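Local coordinates for protein peptide ABC transporter permease (Staphylococcus hominis, PDB 6EXS) that probably carries peptides across the cell membrane as a POT-family transporter of the major facilitator superfamily and binds a thioalcohol-conjugated peptide, a malodour precursor, at residues 267-277 with 426-436. Residues are numbered along the deposited sequence; the frame is centred on the assembly and turned at random.
Sequences YFTTMLRSKDV and PKAFNAQMMSV. With OLC ((2R)-2,3-dihydroxypropyl (9Z)-octadec-9-enoate), chain D.
In this major facilitator superfamily fold the C-terminal end of helix 249-273 packs against the N-terminal start of helix 430-451, Y267 lying on S435 and V436 and M271 on F429. The short helical pieces are roughly antiparallel (148° between their directions), with axes 10.6 Å apart at closest approach, and no hydrogen bond joins the two segments: the contact is mainly apolar. F429, the N-cap residue of its helix, pushes its ring in among T270, M271, S274 and V277. The M271 chain runs alongside F429 with the reverse heading, M271 CG lying 3.7 Å from F429 CD2, while the sulfur makes an oblique Met-aromatic contact, 46° off the ring normal. Because the M271 chain bends at its last torsion (chi3 -86°), CE turns away from the ring and packs against both M433 SD and V436 CG1. V277 stands roughly perpendicular to F429; its CG2 touches F429 CD1 and P426 CB, joining the loop residues of the two segments. T270 CG2 reaches F429 CE2, whereas T270 OG1 is hydrogen-bonded to the carbonyl of I266. At the other end V436 CG1 sits 3.7 Å from Y267 CB and also lies over one face of the F268 ring, near its rim; F288 of helix 279-302 touches both F268 and M433. S435 CB covers a face of the Y267 ring in a CH-pi contact, 4.2 Å from the centroid. The phenol then projects to a bound monoolein lipid, where Y267 OH donates a 2.8 Å hydrogen bond to its O23. At the opposite end of the contact, S274 OG meets the F429 ring at its edge, near the ring plane, 3.2 Å from CE1.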
loop_
_atom_site.group_PDB
_atom_site.type_symbol
_atom_site.label_atom_id
_atom_site.label_comp_id
_atom_site.label_asym_id
_atom_site.label_seq_id
_atom_site.Cartn_x
_atom_site.Cartn_y
_atom_site.Cartn_z
ATOM N N TYR A 267 3.736 -18.722 4.638
ATOM C CA TYR A 267 2.304 -18.637 4.912
ATOM C C TYR A 267 1.508 -19.753 4.262
ATOM O O TYR A 267 0.751 -20.420 4.970
ATOM C CB TYR A 267 1.735 -17.247 4.567
ATOM C CG TYR A 267 1.965 -16.243 5.678
ATOM C CD1 TYR A 267 1.078 -16.145 6.749
ATOM C CD2 TYR A 267 3.103 -15.441 5.699
ATOM C CE1 TYR A 267 1.307 -15.257 7.797
ATOM C CE2 TYR A 267 3.351 -14.563 6.750
ATOM C CZ TYR A 267 2.444 -14.467 7.792
ATOM O OH TYR A 267 2.669 -13.596 8.823
ATOM N N PHE A 268 1.685 -19.984 2.946
ATOM C CA PHE A 268 0.961 -21.055 2.258
ATOM C C PHE A 268 1.352 -22.443 2.787
ATOM O O PHE A 268 0.468 -23.283 2.962
ATOM C CB PHE A 268 1.082 -20.954 0.721
ATOM C CG PHE A 268 0.176 -19.926 0.069
ATOM C CD1 PHE A 268 -1.192 -20.154 -0.051
ATOM C CD2 PHE A 268 0.696 -18.745 -0.451
ATOM C CE1 PHE A 268 -2.027 -19.202 -0.650
ATOM C CE2 PHE A 268 -0.139 -17.797 -1.052
ATOM C CZ PHE A 268 -1.494 -18.033 -1.147
ATOM N N THR A 269 2.653 -22.653 3.099
ATOM C CA THR A 269 3.189 -23.907 3.648
ATOM C C THR A 269 2.575 -24.217 5.018
ATOM O O THR A 269 2.077 -25.326 5.196
ATOM C CB THR A 269 4.729 -23.906 3.645
ATOM O OG1 THR A 269 5.193 -23.674 2.312
ATOM C CG2 THR A 269 5.323 -25.200 4.173
ATOM N N THR A 270 2.578 -23.239 5.960
ATOM C CA THR A 270 1.999 -23.369 7.316
ATOM C C THR A 270 0.514 -23.764 7.275
ATOM O O THR A 270 0.085 -24.602 8.068
ATOM C CB THR A 270 2.220 -22.072 8.122
ATOM O OG1 THR A 270 3.622 -21.817 8.222
ATOM C CG2 THR A 270 1.616 -22.127 9.516
ATOM N N MET A 271 -0.255 -23.163 6.349
ATOM C CA MET A 271 -1.682 -23.424 6.188
ATOM C C MET A 271 -1.975 -24.789 5.571
ATOM O O MET A 271 -2.869 -25.486 6.056
ATOM C CB MET A 271 -2.369 -22.289 5.423
ATOM C CG MET A 271 -2.564 -21.059 6.270
ATOM S SD MET A 271 -3.680 -19.855 5.534
ATOM C CE MET A 271 -2.540 -18.957 4.496
ATOM N N LEU A 272 -1.207 -25.189 4.540
ATOM C CA LEU A 272 -1.377 -26.490 3.881
ATOM C C LEU A 272 -0.881 -27.662 4.747
ATOM O O LEU A 272 -1.239 -28.812 4.473
ATOM C CB LEU A 272 -0.688 -26.518 2.494
ATOM C CG LEU A 272 -1.253 -25.635 1.361
ATOM C CD1 LEU A 272 -0.255 -25.522 0.225
ATOM C CD2 LEU A 272 -2.582 -26.166 0.825
ATOM N N ARG A 273 -0.063 -27.369 5.783
ATOM C CA ARG A 273 0.527 -28.364 6.692
ATOM C C ARG A 273 -0.149 -28.461 8.069
ATOM O O ARG A 273 0.116 -29.418 8.808
ATOM C CB ARG A 273 2.036 -28.116 6.855
ATOM C CG ARG A 273 2.893 -28.921 5.887
ATOM C CD ARG A 273 4.282 -28.338 5.692
ATOM N NE ARG A 273 5.014 -28.142 6.948
ATOM C CZ ARG A 273 5.827 -29.040 7.497
ATOM N NH1 ARG A 273 6.018 -30.218 6.914
ATOM N NH2 ARG A 273 6.452 -28.769 8.635
ATOM N N SER A 274 -1.011 -27.485 8.412
ATOM C CA SER A 274 -1.719 -27.431 9.695
ATOM C C SER A 274 -2.623 -28.644 9.956
ATOM O O SER A 274 -3.224 -29.181 9.025
ATOM C CB SER A 274 -2.519 -26.138 9.811
ATOM O OG SER A 274 -3.008 -25.963 11.131
ATOM N N LYS A 275 -2.698 -29.070 11.231
ATOM C CA LYS A 275 -3.507 -30.206 11.703
ATOM C C LYS A 275 -4.973 -29.792 11.904
ATOM O O LYS A 275 -5.868 -30.631 11.783
ATOM C CB LYS A 275 -2.942 -30.758 13.027
ATOM C CG LYS A 275 -1.503 -31.280 12.941
ATOM C CD LYS A 275 -0.737 -31.114 14.262
ATOM C CE LYS A 275 -0.058 -29.764 14.393
ATOM N NZ LYS A 275 0.588 -29.590 15.721
ATOM N N ASP A 276 -5.206 -28.499 12.227
ATOM C CA ASP A 276 -6.522 -27.902 12.480
ATOM C C ASP A 276 -7.310 -27.616 11.188
ATOM O O ASP A 276 -8.543 -27.613 11.212
ATOM C CB ASP A 276 -6.385 -26.629 13.334
ATOM C CG ASP A 276 -5.615 -26.844 14.622
ATOM O OD1 ASP A 276 -4.370 -26.761 14.588
ATOM O OD2 ASP A 276 -6.255 -27.115 15.660
ATOM N N VAL A 277 -6.598 -27.385 10.072
ATOM C CA VAL A 277 -7.187 -27.121 8.755
ATOM C C VAL A 277 -7.767 -28.428 8.152
ATOM O O VAL A 277 -7.046 -29.426 8.036
ATOM C CB VAL A 277 -6.153 -26.419 7.822
ATOM C CG1 VAL A 277 -6.610 -26.406 6.367
ATOM C CG2 VAL A 277 -5.859 -25.003 8.298
ATOM N N PRO A 426 -9.428 -20.282 6.430
ATOM C CA PRO A 426 -9.773 -21.326 7.413
ATOM C C PRO A 426 -10.117 -20.689 8.766
ATOM O O PRO A 426 -9.676 -19.567 9.041
ATOM C CB PRO A 426 -8.503 -22.190 7.492
ATOM C CG PRO A 426 -7.534 -21.610 6.486
ATOM C CD PRO A 426 -7.966 -20.203 6.246
ATOM N N LYS A 427 -10.910 -21.398 9.601
ATOM C CA LYS A 427 -11.379 -20.935 10.916
ATOM C C LYS A 427 -10.263 -20.453 11.858
ATOM O O LYS A 427 -10.458 -19.470 12.572
ATOM C CB LYS A 427 -12.237 -22.014 11.598
ATOM C CG LYS A 427 -13.176 -21.475 12.675
ATOM C CD LYS A 427 -13.788 -22.596 13.505
ATOM C CE LYS A 427 -14.608 -22.081 14.665
ATOM N NZ LYS A 427 -15.917 -21.525 14.228
ATOM N N ALA A 428 -9.107 -21.140 11.858
ATOM C CA ALA A 428 -7.970 -20.799 12.717
ATOM C C ALA A 428 -7.003 -19.790 12.085
ATOM O O ALA A 428 -6.324 -19.060 12.813
ATOM C CB ALA A 428 -7.220 -22.065 13.113
ATOM N N PHE A 429 -6.939 -19.751 10.739
ATOM C CA PHE A 429 -6.027 -18.885 9.990
ATOM C C PHE A 429 -6.750 -17.727 9.278
ATOM O O PHE A 429 -6.572 -17.526 8.074
ATOM C CB PHE A 429 -5.165 -19.727 9.022
ATOM C CG PHE A 429 -4.249 -20.736 9.686
ATOM C CD1 PHE A 429 -4.723 -21.988 10.062
ATOM C CD2 PHE A 429 -2.909 -20.444 9.907
ATOM C CE1 PHE A 429 -3.880 -22.914 10.683
ATOM C CE2 PHE A 429 -2.063 -21.378 10.518
ATOM C CZ PHE A 429 -2.553 -22.608 10.897
ATOM N N ASN A 430 -7.558 -16.955 10.033
ATOM C CA ASN A 430 -8.290 -15.800 9.502
ATOM C C ASN A 430 -7.364 -14.593 9.383
ATOM O O ASN A 430 -7.396 -13.900 8.363
ATOM C CB ASN A 430 -9.516 -15.466 10.357
ATOM C CG ASN A 430 -10.593 -16.529 10.372
ATOM O OD1 ASN A 430 -11.084 -16.921 11.434
ATOM N ND2 ASN A 430 -11.021 -16.984 9.197
ATOM N N ALA A 431 -6.531 -14.354 10.423
ATOM C CA ALA A 431 -5.536 -13.276 10.471
ATOM C C ALA A 431 -4.360 -13.593 9.533
ATOM O O ALA A 431 -3.747 -12.674 8.987
ATOM C CB ALA A 431 -5.033 -13.092 11.895
ATOM N N GLN A 432 -4.054 -14.900 9.355
ATOM C CA GLN A 432 -3.001 -15.406 8.473
ATOM C C GLN A 432 -3.401 -15.254 7.002
ATOM O O GLN A 432 -2.549 -14.926 6.175
ATOM C CB GLN A 432 -2.651 -16.860 8.809
ATOM C CG GLN A 432 -1.832 -16.996 10.097
ATOM C CD GLN A 432 -2.660 -17.267 11.337
ATOM O OE1 GLN A 432 -3.773 -16.750 11.527
ATOM N NE2 GLN A 432 -2.109 -18.072 12.230
ATOM N N MET A 433 -4.697 -15.463 6.684
ATOM C CA MET A 433 -5.224 -15.281 5.328
ATOM C C MET A 433 -5.281 -13.783 5.001
ATOM O O MET A 433 -5.142 -13.406 3.837
ATOM C CB MET A 433 -6.607 -15.930 5.175
ATOM C CG MET A 433 -6.972 -16.254 3.739
ATOM S SD MET A 433 -5.946 -17.559 3.021
ATOM C CE MET A 433 -6.770 -17.781 1.475
ATOM N N MET A 434 -5.457 -12.930 6.039
ATOM C CA MET A 434 -5.457 -11.469 5.917
ATOM C C MET A 434 -4.058 -11.005 5.474
ATOM O O MET A 434 -3.939 -10.033 4.718
ATOM C CB MET A 434 -5.845 -10.812 7.249
ATOM C CG MET A 434 -7.331 -10.682 7.441
ATOM S SD MET A 434 -7.747 -9.667 8.878
ATOM C CE MET A 434 -7.694 -8.027 8.146
ATOM N N SER A 435 -3.008 -11.746 5.921
ATOM C CA SER A 435 -1.602 -11.519 5.585
ATOM C C SER A 435 -1.288 -11.867 4.130
ATOM O O SER A 435 -0.513 -11.135 3.525
ATOM C CB SER A 435 -0.676 -12.298 6.517
ATOM O OG SER A 435 -0.660 -11.763 7.830
ATOM N N VAL A 436 -1.883 -12.950 3.557
ATOM C CA VAL A 436 -1.592 -13.347 2.169
ATOM C C VAL A 436 -2.169 -12.338 1.141
ATOM O O VAL A 436 -1.477 -12.075 0.154
ATOM C CB VAL A 436 -1.901 -14.822 1.772
ATOM C CG1 VAL A 436 -1.124 -15.815 2.635
ATOM C CG2 VAL A 436 -3.390 -15.132 1.783
HETATM C C24 OLC D . 0.825 -14.416 13.300
HETATM C C6 OLC D . 7.888 -8.139 16.667
HETATM C C5 OLC D . 7.904 -9.551 16.105
HETATM C C4 OLC D . 6.720 -10.399 16.539
HETATM C C3 OLC D . 6.760 -11.838 16.052
HETATM C C2 OLC D . 6.129 -12.045 14.678
HETATM C C21 OLC D . 2.634 -12.746 13.777
HETATM C C1 OLC D . 4.847 -12.828 14.704
HETATM C C22 OLC D . 2.238 -13.971 12.986
HETATM O O19 OLC D . 4.561 -13.649 15.537
HETATM O O25 OLC D . 0.444 -15.545 12.526
HETATM O O23 OLC D . 2.344 -13.672 11.592
HETATM O O20 OLC D . 4.059 -12.499 13.666
#